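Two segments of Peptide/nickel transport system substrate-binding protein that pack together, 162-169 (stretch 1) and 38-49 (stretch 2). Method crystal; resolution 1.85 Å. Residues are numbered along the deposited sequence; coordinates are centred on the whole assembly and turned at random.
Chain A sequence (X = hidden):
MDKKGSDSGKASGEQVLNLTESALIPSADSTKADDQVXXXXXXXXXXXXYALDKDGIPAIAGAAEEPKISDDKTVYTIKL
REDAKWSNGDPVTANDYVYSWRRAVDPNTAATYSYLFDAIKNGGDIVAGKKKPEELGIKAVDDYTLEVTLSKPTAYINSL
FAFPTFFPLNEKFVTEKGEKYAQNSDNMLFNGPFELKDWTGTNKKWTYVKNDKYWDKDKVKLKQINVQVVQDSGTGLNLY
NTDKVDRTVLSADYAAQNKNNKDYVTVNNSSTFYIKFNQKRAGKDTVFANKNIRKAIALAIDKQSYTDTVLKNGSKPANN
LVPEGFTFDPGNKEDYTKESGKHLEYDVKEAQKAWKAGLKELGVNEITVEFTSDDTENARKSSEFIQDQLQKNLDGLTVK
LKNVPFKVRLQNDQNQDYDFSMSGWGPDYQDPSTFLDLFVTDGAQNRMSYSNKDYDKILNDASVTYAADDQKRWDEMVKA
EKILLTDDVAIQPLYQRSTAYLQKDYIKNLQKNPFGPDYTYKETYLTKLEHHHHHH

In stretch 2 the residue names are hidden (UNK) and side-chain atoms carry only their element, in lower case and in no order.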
ATOM      1  N   ALA A 162      -0.763 -14.011  -4.163  1.00 14.98           N
ATOM      2  CA  ALA A 162       0.368 -13.236  -4.647  1.00 14.97           C
ATOM      3  C   ALA A 162       0.766 -12.057  -3.729  1.00 14.50           C
ATOM      4  O   ALA A 162       1.664 -11.283  -4.071  1.00 14.77           O
ATOM      5  CB  ALA A 162       0.040 -12.717  -6.036  1.00 15.22           C
ATOM      6  N   PHE A 163       0.113 -11.917  -2.582  1.00 13.85           N
ATOM      7  CA  PHE A 163       0.339 -10.771  -1.707  1.00 13.63           C
ATOM      8  C   PHE A 163       1.228 -11.185  -0.524  1.00 13.39           C
ATOM      9  O   PHE A 163       1.047 -12.267   0.029  1.00 13.52           O
ATOM     10  CB  PHE A 163      -1.005 -10.209  -1.234  1.00 13.39           C
ATOM     11  CG  PHE A 163      -0.895  -8.868  -0.598  1.00 13.33           C
ATOM     12  CD1 PHE A 163      -0.731  -7.731  -1.388  1.00 13.45           C
ATOM     13  CD2 PHE A 163      -0.903  -8.728   0.792  1.00 13.13           C
ATOM     14  CE1 PHE A 163      -0.586  -6.483  -0.800  1.00 13.19           C
ATOM     15  CE2 PHE A 163      -0.771  -7.476   1.377  1.00 13.19           C
ATOM     16  CZ  PHE A 163      -0.602  -6.354   0.575  1.00 13.24           C
ATOM     17  N   PRO A 164       2.198 -10.337  -0.125  1.00 13.53           N
ATOM     18  CA  PRO A 164       3.195 -10.795   0.857  1.00 13.72           C
ATOM     19  C   PRO A 164       2.708 -11.421   2.180  1.00 13.45           C
ATOM     20  O   PRO A 164       3.369 -12.313   2.692  1.00 13.92           O
ATOM     21  CB  PRO A 164       4.016  -9.532   1.109  1.00 13.80           C
ATOM     22  CG  PRO A 164       4.058  -8.924  -0.239  1.00 13.56           C
ATOM     23  CD  PRO A 164       2.627  -9.056  -0.719  1.00 13.63           C
ATOM     24  N   THR A 165       1.558 -10.997   2.690  1.00 13.13           N
ATOM     25  CA  THR A 165       1.026 -11.539   3.948  1.00 13.34           C
ATOM     26  C   THR A 165       0.741 -13.047   3.861  1.00 13.28           C
ATOM     27  O   THR A 165       0.748 -13.742   4.879  1.00 13.60           O
ATOM     28  CB  THR A 165      -0.258 -10.798   4.404  1.00 13.26           C
ATOM     29  OG1 THR A 165      -0.217  -9.439   3.956  1.00 13.62           O
ATOM     30  CG2 THR A 165      -0.402 -10.845   5.940  1.00 13.52           C
ATOM     31  N   PHE A 166       0.505 -13.536   2.649  1.00 13.16           N
ATOM     32  CA  PHE A 166       0.242 -14.944   2.364  1.00 13.37           C
ATOM     33  C   PHE A 166       1.499 -15.727   1.917  1.00 13.77           C
ATOM     34  O   PHE A 166       1.401 -16.895   1.584  1.00 13.75           O
ATOM     35  CB  PHE A 166      -0.836 -15.039   1.272  1.00 13.31           C
ATOM     36  CG  PHE A 166      -2.178 -14.550   1.715  1.00 13.30           C
ATOM     37  CD1 PHE A 166      -2.449 -13.197   1.817  1.00 13.26           C
ATOM     38  CD2 PHE A 166      -3.182 -15.456   2.054  1.00 13.30           C
ATOM     39  CE1 PHE A 166      -3.715 -12.758   2.249  1.00 13.22           C
ATOM     40  CE2 PHE A 166      -4.443 -15.008   2.473  1.00 13.45           C
ATOM     41  CZ  PHE A 166      -4.691 -13.669   2.574  1.00 13.12           C
ATOM     42  N   PHE A 167       2.674 -15.097   1.933  1.00 13.82           N
ATOM     43  CA  PHE A 167       3.926 -15.797   1.640  1.00 14.53           C
ATOM     44  C   PHE A 167       4.253 -16.759   2.784  1.00 15.03           C
ATOM     45  O   PHE A 167       3.876 -16.492   3.918  1.00 15.02           O
ATOM     46  CB  PHE A 167       5.074 -14.800   1.484  1.00 14.57           C
ATOM     47  CG  PHE A 167       5.023 -13.962   0.223  1.00 14.69           C
ATOM     48  CD1 PHE A 167       3.959 -14.029  -0.690  1.00 14.66           C
ATOM     49  CD2 PHE A 167       6.051 -13.067  -0.027  1.00 14.79           C
ATOM     50  CE1 PHE A 167       3.945 -13.241  -1.823  1.00 15.15           C
ATOM     51  CE2 PHE A 167       6.047 -12.280  -1.166  1.00 15.24           C
ATOM     52  CZ  PHE A 167       4.997 -12.360  -2.066  1.00 15.17           C
ATOM     53  N   PRO A 168       4.993 -17.850   2.495  1.00 15.45           N
ATOM     54  CA  PRO A 168       5.481 -18.746   3.540  1.00 15.90           C
ATOM     55  C   PRO A 168       6.604 -18.133   4.376  1.00 16.30           C
ATOM     56  O   PRO A 168       7.250 -17.164   3.951  1.00 15.77           O
ATOM     57  CB  PRO A 168       5.978 -19.950   2.755  1.00 16.43           C
ATOM     58  CG  PRO A 168       6.453 -19.367   1.462  1.00 16.47           C
ATOM     59  CD  PRO A 168       5.559 -18.192   1.175  1.00 15.69           C
ATOM     60  N   LEU A 169       6.766 -18.665   5.588  1.00 17.01           N
ATOM     61  CA  LEU A 169       7.871 -18.325   6.477  1.00 17.86           C
ATOM     62  C   LEU A 169       8.452 -19.600   7.070  1.00 18.77           C
ATOM     63  O   LEU A 169       7.733 -20.574   7.300  1.00 18.68           O
ATOM     64  CB  LEU A 169       7.397 -17.394   7.595  1.00 18.03           C
ATOM     65  CG  LEU A 169       7.038 -15.979   7.137  1.00 17.72           C
ATOM     66  CD1 LEU A 169       6.313 -15.243   8.257  1.00 17.97           C
ATOM     67  CD2 LEU A 169       8.282 -15.214   6.688  1.00 18.16           C
ATOM     68  N   UNK A  38       8.342  -1.346   2.057  1.00 15.58           N
ATOM     69  CA  UNK A  38       8.601  -2.658   2.579  1.00 15.76           C
ATOM     70  C   UNK A  38       7.985  -3.802   1.783  1.00 15.27           C
ATOM     71  O   UNK A  38       8.606  -4.845   1.621  1.00 15.06           O
ATOM     72  N   UNK A  39       6.766  -3.621   1.284  1.00 15.04           N
ATOM     73  CA  UNK A  39       6.119  -4.690   0.494  1.00 14.91           C
ATOM     74  C   UNK A  39       6.823  -4.897  -0.833  1.00 14.75           C
ATOM     75  O   UNK A  39       6.888  -6.020  -1.340  1.00 14.39           O
ATOM     76  c   UNK A  39       2.466  -3.925   1.355  1.00 15.83           C
ATOM     77  c   UNK A  39       4.640  -4.401   0.264  1.00 15.24           C
ATOM     78  c   UNK A  39       3.825  -4.549   1.557  1.00 15.56           C
ATOM     79  c   UNK A  39       3.671  -5.980   2.010  1.00 15.73           C
ATOM     80  N   UNK A  40       7.363  -3.824  -1.384  1.00 14.57           N
ATOM     81  CA  UNK A  40       8.179  -3.929  -2.607  1.00 14.94           C
ATOM     82  C   UNK A  40       9.487  -4.680  -2.335  1.00 14.88           C
ATOM     83  O   UNK A  40       9.865  -5.518  -3.134  1.00 15.42           O
ATOM     84  o   UNK A  40       8.540  -3.135  -5.506  1.00 15.81           O
ATOM     85  c   UNK A  40       9.124  -2.620  -4.549  1.00 15.79           C
ATOM     86  n   UNK A  40      10.350  -2.123  -4.639  1.00 16.08           N
ATOM     87  c   UNK A  40       8.471  -2.555  -3.177  1.00 15.08           C
ATOM     88  N   UNK A  41      10.135  -4.423  -1.199  1.00 14.74           N
ATOM     89  CA  UNK A  41      11.353  -5.187  -0.812  1.00 15.02           C
ATOM     90  C   UNK A  41      11.068  -6.692  -0.715  1.00 15.13           C
ATOM     91  O   UNK A  41      11.711  -7.498  -1.400  1.00 15.36           O
ATOM     92  c   UNK A  41      11.970  -4.682   0.518  1.00 15.29           C
ATOM     93  c   UNK A  41      12.511  -3.274   0.349  1.00 15.55           C
ATOM     94  c   UNK A  41      13.095  -5.598   1.011  1.00 15.61           C
ATOM     95  N   UNK A  42      10.102  -7.075   0.114  1.00 15.11           N
ATOM     96  CA  UNK A  42       9.819  -8.494   0.291  1.00 15.30           C
ATOM     97  C   UNK A  42       9.312  -9.170  -0.994  1.00 15.02           C
ATOM     98  O   UNK A  42       9.489 -10.386  -1.166  1.00 15.36           O
ATOM     99  c   UNK A  42       8.881  -8.814   1.483  1.00 15.44           C
ATOM    100  c   UNK A  42       9.479  -8.309   2.779  1.00 16.02           C
ATOM    101  c   UNK A  42       7.489  -8.279   1.267  1.00 15.22           C
ATOM    102  N   UNK A  43       8.707  -8.412  -1.910  1.00 14.72           N
ATOM    103  CA  UNK A  43       8.340  -8.994  -3.207  1.00 14.94           C
ATOM    104  C   UNK A  43       9.521  -9.465  -4.072  1.00 15.45           C
ATOM    105  O   UNK A  43       9.355 -10.348  -4.922  1.00 16.03           O
ATOM    106  n   UNK A  43       6.898  -8.308  -6.378  1.00 16.28           N
ATOM    107  c   UNK A  43       7.483  -8.052  -4.032  1.00 15.00           C
ATOM    108  o   UNK A  43       6.071  -9.778  -4.889  1.00 15.79           O
ATOM    109  c   UNK A  43       6.750  -8.778  -5.141  1.00 15.57           C
ATOM    110  N   UNK A  44      10.697  -8.889  -3.862  1.00 15.19           N
ATOM    111  CA  UNK A  44      11.897  -9.304  -4.599  1.00 15.74           C
ATOM    112  C   UNK A  44      12.610 -10.486  -3.945  1.00 16.49           C
ATOM    113  O   UNK A  44      13.291 -11.267  -4.627  1.00 16.63           O
ATOM    114  c   UNK A  44      11.310  -6.757  -6.140  1.00 15.02           C
ATOM    115  o   UNK A  44      11.482  -7.430  -7.155  1.00 15.49           O
ATOM    116  n   UNK A  44      10.279  -5.944  -5.999  1.00 14.66           N
ATOM    117  c   UNK A  44      12.305  -6.786  -4.992  1.00 15.20           C
ATOM    118  c   UNK A  44      12.897  -8.158  -4.711  1.00 15.64           C
ATOM    119  N   UNK A  45      12.494 -10.560  -2.619  1.00 16.59           N
ATOM    120  CA  UNK A  45      13.288 -11.475  -1.796  1.00 17.31           C
ATOM    121  C   UNK A  45      12.520 -12.719  -1.370  1.00 17.37           C
ATOM    122  O   UNK A  45      13.108 -13.694  -0.907  1.00 17.46           O
ATOM    123  o   UNK A  45      12.767 -10.305   0.271  1.00 17.28           O
ATOM    124  c   UNK A  45      13.831 -10.746  -0.554  1.00 17.55           C
ATOM    125  c   UNK A  45      14.614  -9.524  -0.946  1.00 17.82           C
ATOM    126  N   UNK A  46      11.202 -12.691  -1.534  1.00 17.17           N
ATOM    127  CA  UNK A  46      10.369 -13.803  -1.120  1.00 17.44           C
ATOM    128  C   UNK A  46       9.253 -14.001  -2.114  1.00 17.50           C
ATOM    129  O   UNK A  46       9.010 -13.146  -2.967  1.00 17.26           O
ATOM    130  o   UNK A  46      11.498 -12.480   1.623  1.00 18.01           O
ATOM    131  c   UNK A  46      10.926 -13.521   1.311  1.00 17.83           C
ATOM    132  c   UNK A  46       9.830 -13.525   0.266  1.00 17.15           C
ATOM    133  n   UNK A  46      11.270 -14.695   1.805  1.00 18.32           N
ATOM    134  N   UNK A  47       8.583 -15.140  -2.009  1.00 17.55           N
ATOM    135  CA  UNK A  47       7.614 -15.518  -3.007  1.00 17.74           C
ATOM    136  C   UNK A  47       6.557 -16.441  -2.410  1.00 17.26           C
ATOM    137  O   UNK A  47       6.864 -17.301  -1.596  1.00 17.22           O
ATOM    138  c   UNK A  47       8.269 -17.264  -6.455  1.00 21.19           C
ATOM    139  c   UNK A  47       7.465 -16.572  -5.376  1.00 19.57           C
ATOM    140  c   UNK A  47       8.339 -16.196  -4.177  1.00 18.86           C
ATOM    141  o   UNK A  47       8.824 -16.559  -7.339  1.00 22.22           O
ATOM    142  o   UNK A  47       8.376 -18.505  -6.407  1.00 22.12           O
ATOM    143  N   UNK A  48       5.305 -16.233  -2.824  1.00 16.84           N
ATOM    144  CA  UNK A  48       4.182 -17.069  -2.374  1.00 16.58           C
ATOM    145  C   UNK A  48       3.750 -18.077  -3.419  1.00 16.83           C
ATOM    146  O   UNK A  48       4.542 -18.456  -4.308  1.00 17.30           O
ATOM    147  N   UNK A  49       2.489 -18.497  -3.317  1.00 16.58           N
ATOM    148  CA  UNK A  49       1.912 -19.497  -4.216  1.00 16.86           C
ATOM    149  C   UNK A  49       1.770 -18.978  -5.641  1.00 17.06           C
ATOM    150  O   UNK A  49       1.922 -19.743  -6.574  1.00 17.23           O
ATOM    151  c   UNK A  49      -0.860 -20.848  -1.894  1.00 16.83           C
ATOM    152  c   UNK A  49       1.281 -22.030  -2.449  1.00 17.74           C
ATOM    153  c   UNK A  49       0.571 -20.686  -2.375  1.00 16.82           C
ATOM    154  c   UNK A  49       0.561 -19.985  -3.724  1.00 16.85           C
TER
HETATM  155  O   HOH W   1       4.015 -11.510  -5.516  1.00 15.89           O
HETATM  156  O   HOH W   2       8.309 -16.149   1.586  1.00 26.33           O
HETATM  157  O   HOH W   3       1.012 -17.430  -1.029  1.00 12.85           O

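Position 38 has no side-chain atoms and lies beyond the reach of stretch 1; it is Gly 38. Position 39 carries four carbons, forked at the second, and points toward stretch 1. One branch tip lies 3.7 Å from CB of Pro 164 and the other 4.0 Å from CZ of Phe 163, so the fork straddles two apolar neighbours: Leu 39.

Position 40 has two carbons, the second holding one oxygen and one nitrogen, and points away, its polar atoms satisfied elsewhere in the structure. This is Asn 40. At position 41 one carbon carries two more, out of reach of stretch 1: Val 41. The same three-carbon pattern recurs at position 42, now directed toward stretch 1, with one methyl 3.7 Å from CB of Pro 164. This is Val 42, three residues, nearly one helical turn, beyond Leu 39, and likewise directed toward stretch 1.

Position 43 again shows two carbons ending in an oxygen and a nitrogen. Its oxygen sits at the edge of the Phe 167 ring, 4.0 Å from CZ; O of water 1 lies 2.8 Å from this oxygen and 2.8 Å from O of Ala 162, within hydrogen-bonding reach of both: Asn 43. Position 44, three carbons ending in oxygen and nitrogen, points away; its nitrogen bonds to O of Asn 40 at 2.9 Å. It is Gln 44. Position 45 has one carbon bearing an oxygen and a carbon and does not touch stretch 1: Thr 45, the last helical residue.

Position 46, two carbons, the second carrying one oxygen and one nitrogen, places CB 3.8 Å from CD2 of Phe 167. It is Asn 46, whose OD1 accepts from OG1 of Thr 45. Position 47 has three carbons, the third with two oxygens, and points away; its backbone O meets CD of Pro 168 at 3.2 Å. This is Glu 47. Position 48 has no side chain, and its N lies over a face of Phe 167, 3.4 Å from CD1. An ideal CB would fall 2.7 Å from that CD1, a clash: Gly 48. Position 49 has four carbons, forked at the second, set sideways and making no contact with stretch 1: Leu 49.

No direct hydrogen bond joins the stretches. Leu 39 and Val 42 hold Pro 164, while Phe 167 packs against the backbone where the chain leaves the helix, which Gly 48 leaves bare enough for close approach. Waters supply the polar links, water 3 accepting from N of Leu 49 and donating to O of Phe 166.

Stretch 2 (38-49) GLNVVNQTNEGL
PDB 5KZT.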